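Local coordinates for protein pumilio homolog 23 (PDB 5WZJ) that binds RNA sequence-specifically through pumilio repeats, recognising an 18S rRNA sequence, and probably regulates translation and mRNA stability, at residues 486-496 and 512-523. Residues are numbered along the deposited sequence; the frame is centred on the assembly and turned at random.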
ATOM      1  N   ARG A 486     -33.023  -3.510   6.907  1.00 16.88           N
ATOM      2  CA  ARG A 486     -33.752  -4.681   7.395  1.00 22.62           C
ATOM      3  C   ARG A 486     -34.183  -5.592   6.245  1.00 17.44           C
ATOM      4  O   ARG A 486     -34.074  -6.820   6.337  1.00 18.44           O
ATOM      5  CB  ARG A 486     -34.966  -4.220   8.221  1.00 22.58           C
ATOM      6  CG  ARG A 486     -35.884  -5.349   8.726  1.00 32.31           C
ATOM      7  CD  ARG A 486     -36.973  -4.854   9.724  1.00 35.48           C
ATOM      8  NE  ARG A 486     -38.049  -4.069   9.098  1.00 31.80           N
ATOM      9  CZ  ARG A 486     -38.221  -2.751   9.260  1.00 39.83           C
ATOM     10  NH1 ARG A 486     -37.390  -2.048  10.028  1.00 32.33           N
ATOM     11  NH2 ARG A 486     -39.231  -2.124   8.662  1.00 31.89           N
ATOM     12  N   ARG A 487     -34.661  -5.007   5.145  1.00 16.87           N
ATOM     13  CA  ARG A 487     -35.075  -5.825   4.014  1.00 14.11           C
ATOM     14  C   ARG A 487     -33.929  -6.704   3.520  1.00 16.96           C
ATOM     15  O   ARG A 487     -34.133  -7.883   3.208  1.00 13.65           O
ATOM     16  CB  ARG A 487     -35.594  -4.932   2.884  1.00 12.38           C
ATOM     17  CG  ARG A 487     -35.918  -5.727   1.605  1.00 15.62           C
ATOM     18  CD  ARG A 487     -36.265  -4.819   0.439  1.00 13.92           C
ATOM     19  NE  ARG A 487     -36.639  -5.607  -0.734  1.00 14.87           N
ATOM     20  CZ  ARG A 487     -36.765  -5.105  -1.955  1.00 20.02           C
ATOM     21  NH1 ARG A 487     -36.546  -3.810  -2.160  1.00 14.42           N
ATOM     22  NH2 ARG A 487     -37.114  -5.899  -2.963  1.00 14.55           N
ATOM     23  N   LEU A 488     -32.715  -6.148   3.434  1.00 17.63           N
ATOM     24  CA  LEU A 488     -31.578  -6.941   2.975  1.00 16.19           C
ATOM     25  C   LEU A 488     -31.206  -8.001   4.000  1.00 14.84           C
ATOM     26  O   LEU A 488     -30.955  -9.158   3.648  1.00 18.30           O
ATOM     27  CB  LEU A 488     -30.372  -6.032   2.675  1.00 17.25           C
ATOM     28  CG  LEU A 488     -29.121  -6.769   2.154  1.00 18.99           C
ATOM     29  CD1 LEU A 488     -28.404  -5.957   1.100  1.00 18.76           C
ATOM     30  CD2 LEU A 488     -28.154  -7.120   3.278  1.00 18.62           C
ATOM     31  N   ILE A 489     -31.134  -7.617   5.274  1.00 17.51           N
ATOM     32  CA  ILE A 489     -30.748  -8.565   6.316  1.00 18.15           C
ATOM     33  C   ILE A 489     -31.690  -9.763   6.325  1.00 23.49           C
ATOM     34  O   ILE A 489     -31.252 -10.916   6.448  1.00 19.72           O
ATOM     35  CB  ILE A 489     -30.714  -7.855   7.681  1.00 21.19           C
ATOM     36  CG1 ILE A 489     -29.566  -6.835   7.711  1.00 22.74           C
ATOM     37  CG2 ILE A 489     -30.571  -8.879   8.826  1.00 19.44           C
ATOM     38  CD1 ILE A 489     -29.538  -5.962   8.968  1.00 18.40           C
ATOM     39  N   ILE A 490     -32.994  -9.515   6.172  1.00 21.33           N
ATOM     40  CA  ILE A 490     -33.960 -10.615   6.164  1.00 17.79           C
ATOM     41  C   ILE A 490     -33.669 -11.591   5.031  1.00 20.77           C
ATOM     42  O   ILE A 490     -33.844 -12.807   5.185  1.00 19.27           O
ATOM     43  CB  ILE A 490     -35.400 -10.058   6.102  1.00 20.83           C
ATOM     44  CG1 ILE A 490     -35.753  -9.452   7.459  1.00 18.90           C
ATOM     45  CG2 ILE A 490     -36.414 -11.157   5.722  1.00 18.42           C
ATOM     46  CD1 ILE A 490     -37.022  -8.602   7.468  1.00 21.16           C
ATOM     47  N   LYS A 491     -33.188 -11.097   3.891  1.00 18.22           N
ATOM     48  CA  LYS A 491     -32.918 -12.047   2.819  1.00 24.98           C
ATOM     49  C   LYS A 491     -31.658 -12.874   3.062  1.00 26.81           C
ATOM     50  O   LYS A 491     -31.377 -13.780   2.271  1.00 26.32           O
ATOM     51  CB  LYS A 491     -32.847 -11.312   1.477  1.00 18.12           C
ATOM     52  CG  LYS A 491     -34.269 -10.995   0.962  1.00 17.61           C
ATOM     53  CD  LYS A 491     -34.276 -10.387  -0.417  1.00 19.98           C
ATOM     54  CE  LYS A 491     -33.963  -8.898  -0.366  1.00 15.78           C
ATOM     55  NZ  LYS A 491     -34.308  -8.271  -1.686  1.00 18.17           N
ATOM     56  N   LEU A 492     -30.911 -12.614   4.132  1.00 20.90           N
ATOM     57  CA  LEU A 492     -29.817 -13.498   4.518  1.00 23.45           C
ATOM     58  C   LEU A 492     -30.258 -14.607   5.467  1.00 25.96           C
ATOM     59  O   LEU A 492     -29.438 -15.476   5.794  1.00 24.47           O
ATOM     60  CB  LEU A 492     -28.683 -12.703   5.166  1.00 19.03           C
ATOM     61  CG  LEU A 492     -27.940 -11.713   4.264  1.00 21.21           C
ATOM     62  CD1 LEU A 492     -26.898 -10.950   5.061  1.00 19.52           C
ATOM     63  CD2 LEU A 492     -27.271 -12.438   3.102  1.00 24.16           C
ATOM     64  N   ARG A 493     -31.520 -14.597   5.908  1.00 21.68           N
ATOM     65  CA  ARG A 493     -31.999 -15.598   6.853  1.00 28.48           C
ATOM     66  C   ARG A 493     -31.839 -16.994   6.278  1.00 31.42           C
ATOM     67  O   ARG A 493     -32.047 -17.225   5.084  1.00 28.82           O
ATOM     68  CB  ARG A 493     -33.466 -15.354   7.213  1.00 30.12           C
ATOM     69  CG  ARG A 493     -33.690 -14.161   8.136  1.00 39.08           C
ATOM     70  CD  ARG A 493     -35.096 -14.154   8.744  1.00 40.89           C
ATOM     71  NE  ARG A 493     -35.337 -15.282   9.644  1.00 41.52           N
ATOM     72  CZ  ARG A 493     -36.367 -15.357  10.488  1.00 40.43           C
ATOM     73  NH1 ARG A 493     -37.243 -14.361  10.554  1.00 34.16           N
ATOM     74  NH2 ARG A 493     -36.520 -16.423  11.269  1.00 34.99           N
ATOM     75  N   GLY A 494     -31.473 -17.933   7.137  1.00 26.22           N
ATOM     76  CA  GLY A 494     -31.142 -19.266   6.692  1.00 26.19           C
ATOM     77  C   GLY A 494     -29.703 -19.441   6.274  1.00 30.18           C
ATOM     78  O   GLY A 494     -29.285 -20.575   6.003  1.00 27.60           O
ATOM     79  N   HIS A 495     -28.919 -18.365   6.225  1.00 27.00           N
ATOM     80  CA  HIS A 495     -27.534 -18.458   5.785  1.00 27.66           C
ATOM     81  C   HIS A 495     -26.552 -17.908   6.795  1.00 26.01           C
ATOM     82  O   HIS A 495     -25.348 -17.878   6.515  1.00 24.86           O
ATOM     83  CB  HIS A 495     -27.348 -17.740   4.441  1.00 26.12           C
ATOM     84  CG  HIS A 495     -28.036 -18.429   3.311  1.00 32.21           C
ATOM     85  ND1 HIS A 495     -29.339 -18.152   2.957  1.00 36.81           N
ATOM     86  CD2 HIS A 495     -27.622 -19.419   2.486  1.00 33.01           C
ATOM     87  CE1 HIS A 495     -29.694 -18.930   1.951  1.00 35.14           C
ATOM     88  NE2 HIS A 495     -28.671 -19.710   1.647  1.00 37.79           N
ATOM     89  N   PHE A 496     -27.025 -17.460   7.953  1.00 24.75           N
ATOM     90  CA  PHE A 496     -26.091 -16.888   8.908  1.00 25.64           C
ATOM     91  C   PHE A 496     -25.138 -17.940   9.451  1.00 28.04           C
ATOM     92  O   PHE A 496     -23.983 -17.620   9.759  1.00 31.81           O
ATOM     93  CB  PHE A 496     -26.855 -16.192  10.034  1.00 21.78           C
ATOM     94  CG  PHE A 496     -27.546 -14.934   9.584  1.00 24.35           C
ATOM     95  CD1 PHE A 496     -26.811 -13.779   9.324  1.00 19.82           C
ATOM     96  CD2 PHE A 496     -28.920 -14.911   9.389  1.00 19.13           C
ATOM     97  CE1 PHE A 496     -27.436 -12.608   8.898  1.00 25.82           C
ATOM     98  CE2 PHE A 496     -29.558 -13.730   8.962  1.00 21.63           C
ATOM     99  CZ  PHE A 496     -28.810 -12.586   8.717  1.00 21.16           C
ATOM    100  N   CYS A 512     -24.638  -7.431  10.706  1.00 19.45           N
ATOM    101  CA  CYS A 512     -26.079  -7.656  10.627  1.00 16.18           C
ATOM    102  C   CYS A 512     -26.692  -7.702  12.015  1.00 22.01           C
ATOM    103  O   CYS A 512     -27.691  -7.025  12.291  1.00 19.74           O
ATOM    104  CB  CYS A 512     -26.382  -8.956   9.883  1.00 17.17           C
ATOM    105  SG  CYS A 512     -26.088  -8.887   8.105  1.00 23.65           S
ATOM    106  N   PHE A 513     -26.103  -8.510  12.902  1.00 21.31           N
ATOM    107  CA  PHE A 513     -26.618  -8.634  14.262  1.00 22.80           C
ATOM    108  C   PHE A 513     -26.736  -7.268  14.925  1.00 27.65           C
ATOM    109  O   PHE A 513     -27.776  -6.930  15.509  1.00 25.35           O
ATOM    110  CB  PHE A 513     -25.709  -9.567  15.072  1.00 19.43           C
ATOM    111  CG  PHE A 513     -26.249  -9.923  16.430  1.00 20.35           C
ATOM    112  CD1 PHE A 513     -25.996  -9.109  17.527  1.00 25.25           C
ATOM    113  CD2 PHE A 513     -27.004 -11.073  16.610  1.00 18.63           C
ATOM    114  CE1 PHE A 513     -26.484  -9.437  18.785  1.00 24.55           C
ATOM    115  CE2 PHE A 513     -27.493 -11.410  17.864  1.00 21.25           C
ATOM    116  CZ  PHE A 513     -27.232 -10.589  18.953  1.00 23.12           C
ATOM    117  N   ASP A 514     -25.688  -6.451  14.809  1.00 24.11           N
ATOM    118  CA  ASP A 514     -25.698  -5.135  15.441  1.00 28.23           C
ATOM    119  C   ASP A 514     -26.800  -4.238  14.890  1.00 33.09           C
ATOM    120  O   ASP A 514     -27.345  -3.408  15.624  1.00 30.67           O
ATOM    121  CB  ASP A 514     -24.338  -4.457  15.269  1.00 29.60           C
ATOM    122  CG  ASP A 514     -23.293  -4.997  16.238  1.00 37.43           C
ATOM    123  OD1 ASP A 514     -23.669  -5.721  17.189  1.00 36.87           O
ATOM    124  OD2 ASP A 514     -22.101  -4.691  16.055  1.00 38.67           O
ATOM    125  N   ALA A 515     -27.155  -4.396  13.620  1.00 28.79           N
ATOM    126  CA  ALA A 515     -28.162  -3.542  12.997  1.00 32.87           C
ATOM    127  C   ALA A 515     -29.592  -4.063  13.158  1.00 37.82           C
ATOM    128  O   ALA A 515     -30.523  -3.433  12.639  1.00 36.37           O
ATOM    129  CB  ALA A 515     -27.834  -3.362  11.510  1.00 25.69           C
ATOM    130  N   CYS A 516     -29.797  -5.166  13.880  1.00 27.38           N
ATOM    131  CA  CYS A 516     -31.086  -5.839  13.970  1.00 29.96           C
ATOM    132  C   CYS A 516     -31.845  -5.503  15.244  1.00 31.35           C
ATOM    133  O   CYS A 516     -31.264  -5.167  16.278  1.00 33.16           O
ATOM    134  CB  CYS A 516     -30.908  -7.356  13.925  1.00 30.90           C
ATOM    135  SG  CYS A 516     -30.696  -7.964  12.312  1.00 31.53           S
ATOM    136  N   ASN A 517     -33.164  -5.660  15.156  1.00 30.66           N
ATOM    137  CA  ASN A 517     -34.063  -5.681  16.301  1.00 34.43           C
ATOM    138  C   ASN A 517     -33.966  -7.036  17.011  1.00 28.21           C
ATOM    139  O   ASN A 517     -33.294  -7.958  16.545  1.00 31.37           O
ATOM    140  CB  ASN A 517     -35.497  -5.400  15.838  1.00 36.05           C
ATOM    141  CG  ASN A 517     -35.976  -6.380  14.750  1.00 47.29           C
ATOM    142  OD1 ASN A 517     -35.710  -7.581  14.809  1.00 40.46           O
ATOM    143  ND2 ASN A 517     -36.674  -5.854  13.746  1.00 57.81           N
ATOM    144  N   LEU A 518     -34.678  -7.173  18.138  1.00 26.71           N
ATOM    145  CA  LEU A 518     -34.607  -8.404  18.928  1.00 31.39           C
ATOM    146  C   LEU A 518     -34.998  -9.627  18.107  1.00 32.65           C
ATOM    147  O   LEU A 518     -34.363 -10.684  18.216  1.00 27.26           O
ATOM    148  CB  LEU A 518     -35.500  -8.306  20.170  1.00 32.41           C
ATOM    149  CG  LEU A 518     -35.627  -9.601  20.997  1.00 37.46           C
ATOM    150  CD1 LEU A 518     -34.260 -10.105  21.456  1.00 39.51           C
ATOM    151  CD2 LEU A 518     -36.545  -9.422  22.192  1.00 38.05           C
ATOM    152  N   THR A 519     -36.037  -9.501  17.278  1.00 30.65           N
ATOM    153  CA  THR A 519     -36.529 -10.648  16.522  1.00 29.78           C
ATOM    154  C   THR A 519     -35.454 -11.213  15.608  1.00 26.64           C
ATOM    155  O   THR A 519     -35.237 -12.427  15.564  1.00 24.42           O
ATOM    156  CB  THR A 519     -37.750 -10.247  15.703  1.00 36.67           C
ATOM    157  OG1 THR A 519     -38.773  -9.790  16.590  1.00 46.21           O
ATOM    158  CG2 THR A 519     -38.254 -11.433  14.905  1.00 30.14           C
ATOM    159  N   LEU A 520     -34.767 -10.348  14.865  1.00 22.18           N
ATOM    160  CA  LEU A 520     -33.759 -10.860  13.948  1.00 23.14           C
ATOM    161  C   LEU A 520     -32.468 -11.235  14.672  1.00 21.25           C
ATOM    162  O   LEU A 520     -31.765 -12.148  14.228  1.00 24.06           O
ATOM    163  CB  LEU A 520     -33.504  -9.842  12.838  1.00 23.61           C
ATOM    164  CG  LEU A 520     -34.696  -9.750  11.865  1.00 33.85           C
ATOM    165  CD1 LEU A 520     -34.658  -8.455  11.050  1.00 25.75           C
ATOM    166  CD2 LEU A 520     -34.774 -10.978  10.951  1.00 30.13           C
ATOM    167  N   ARG A 521     -32.148 -10.566  15.784  1.00 22.57           N
ATOM    168  CA  ARG A 521     -31.014 -11.009  16.596  1.00 27.36           C
ATOM    169  C   ARG A 521     -31.213 -12.432  17.086  1.00 26.03           C
ATOM    170  O   ARG A 521     -30.279 -13.244  17.062  1.00 21.71           O
ATOM    171  CB  ARG A 521     -30.809 -10.074  17.783  1.00 23.00           C
ATOM    172  CG  ARG A 521     -30.195  -8.762  17.384  1.00 24.74           C
ATOM    173  CD  ARG A 521     -29.829  -7.932  18.594  1.00 29.04           C
ATOM    174  NE  ARG A 521     -29.322  -6.636  18.179  1.00 28.77           N
ATOM    175  CZ  ARG A 521     -28.718  -5.774  18.986  1.00 34.53           C
ATOM    176  NH1 ARG A 521     -28.541  -6.070  20.266  1.00 39.67           N
ATOM    177  NH2 ARG A 521     -28.289  -4.616  18.505  1.00 29.49           N
ATOM    178  N   GLU A 522     -32.430 -12.755  17.521  1.00 21.57           N
ATOM    179  CA  GLU A 522     -32.726 -14.109  17.953  1.00 24.67           C
ATOM    180  C   GLU A 522     -32.619 -15.100  16.802  1.00 27.64           C
ATOM    181  O   GLU A 522     -32.089 -16.204  16.974  1.00 23.83           O
ATOM    182  CB  GLU A 522     -34.117 -14.160  18.580  1.00 30.25           C
ATOM    183  CG  GLU A 522     -34.440 -15.512  19.142  1.00 36.92           C
ATOM    184  CD  GLU A 522     -35.640 -15.501  20.060  1.00 38.50           C
ATOM    185  OE1 GLU A 522     -36.294 -14.441  20.201  1.00 38.48           O
ATOM    186  OE2 GLU A 522     -35.915 -16.570  20.645  1.00 38.79           O
ATOM    187  N   ALA A 523     -33.113 -14.728  15.617  1.00 26.08           N
ATOM    188  CA  ALA A 523     -32.991 -15.616  14.463  1.00 26.21           C
ATOM    189  C   ALA A 523     -31.527 -15.884  14.117  1.00 25.01           C
ATOM    190  O   ALA A 523     -31.143 -17.031  13.871  1.00 27.81           O
ATOM    191  CB  ALA A 523     -33.733 -15.024  13.260  1.00 26.64           C
TER
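I489 meets C512, A515 and C516 at a junction between Pumilio repeats of the right-handed superhelix. Helix 482-490 lies at the end of repeat 7 (453-490); residues 512-523 lie in repeat 8 (491-526). Residues up to I490 make the junction between the repeats, and those from L492 on pack within repeat 8. No hydrogen bond crosses the contact, which is mainly apolar.

I489 CG2 comes closest to C516 SG, at 3.6 Å. I489 CD1 reaches A515 CB at 4.0 Å and also touches the carbonyl O of C512. Chi1 of -68° sets CG2 of I489 anti to the backbone N and CG1 beside it. C512 SG sits 3.8 Å from L492 CD1. C512 SG also lies at the edge of the F496 ring, 5.4 Å from its centroid, a cysteine sulfur-aromatic contact.

L520 packs against I490: both its methyls touch I490 CG1, and the two side chains cross at about a right angle. L520 CD1 also meets R486 CG, while L520 CD2 meets R493 CD at 3.9 Å. The R493 chain bends at chi3 (65°), and one face of its guanidinium lies against A523 CB.

Further out, L476 of helix 468-477 touches both I489 and C512. The E527 carboxylate of helix 518-530 accepts from G494 N (OE1) and F496 N (OE2), at the turn before helix 496-501. R521 NH2 donates to D514 O from above the carbonyl plane, linking helix 518-530 to the end of helix 503-514. N517 is the N-cap of helix 518-530: N517 OD1 accepts from L520 N at 2.9 Å in a nearly straight bond (N-H...O 165°).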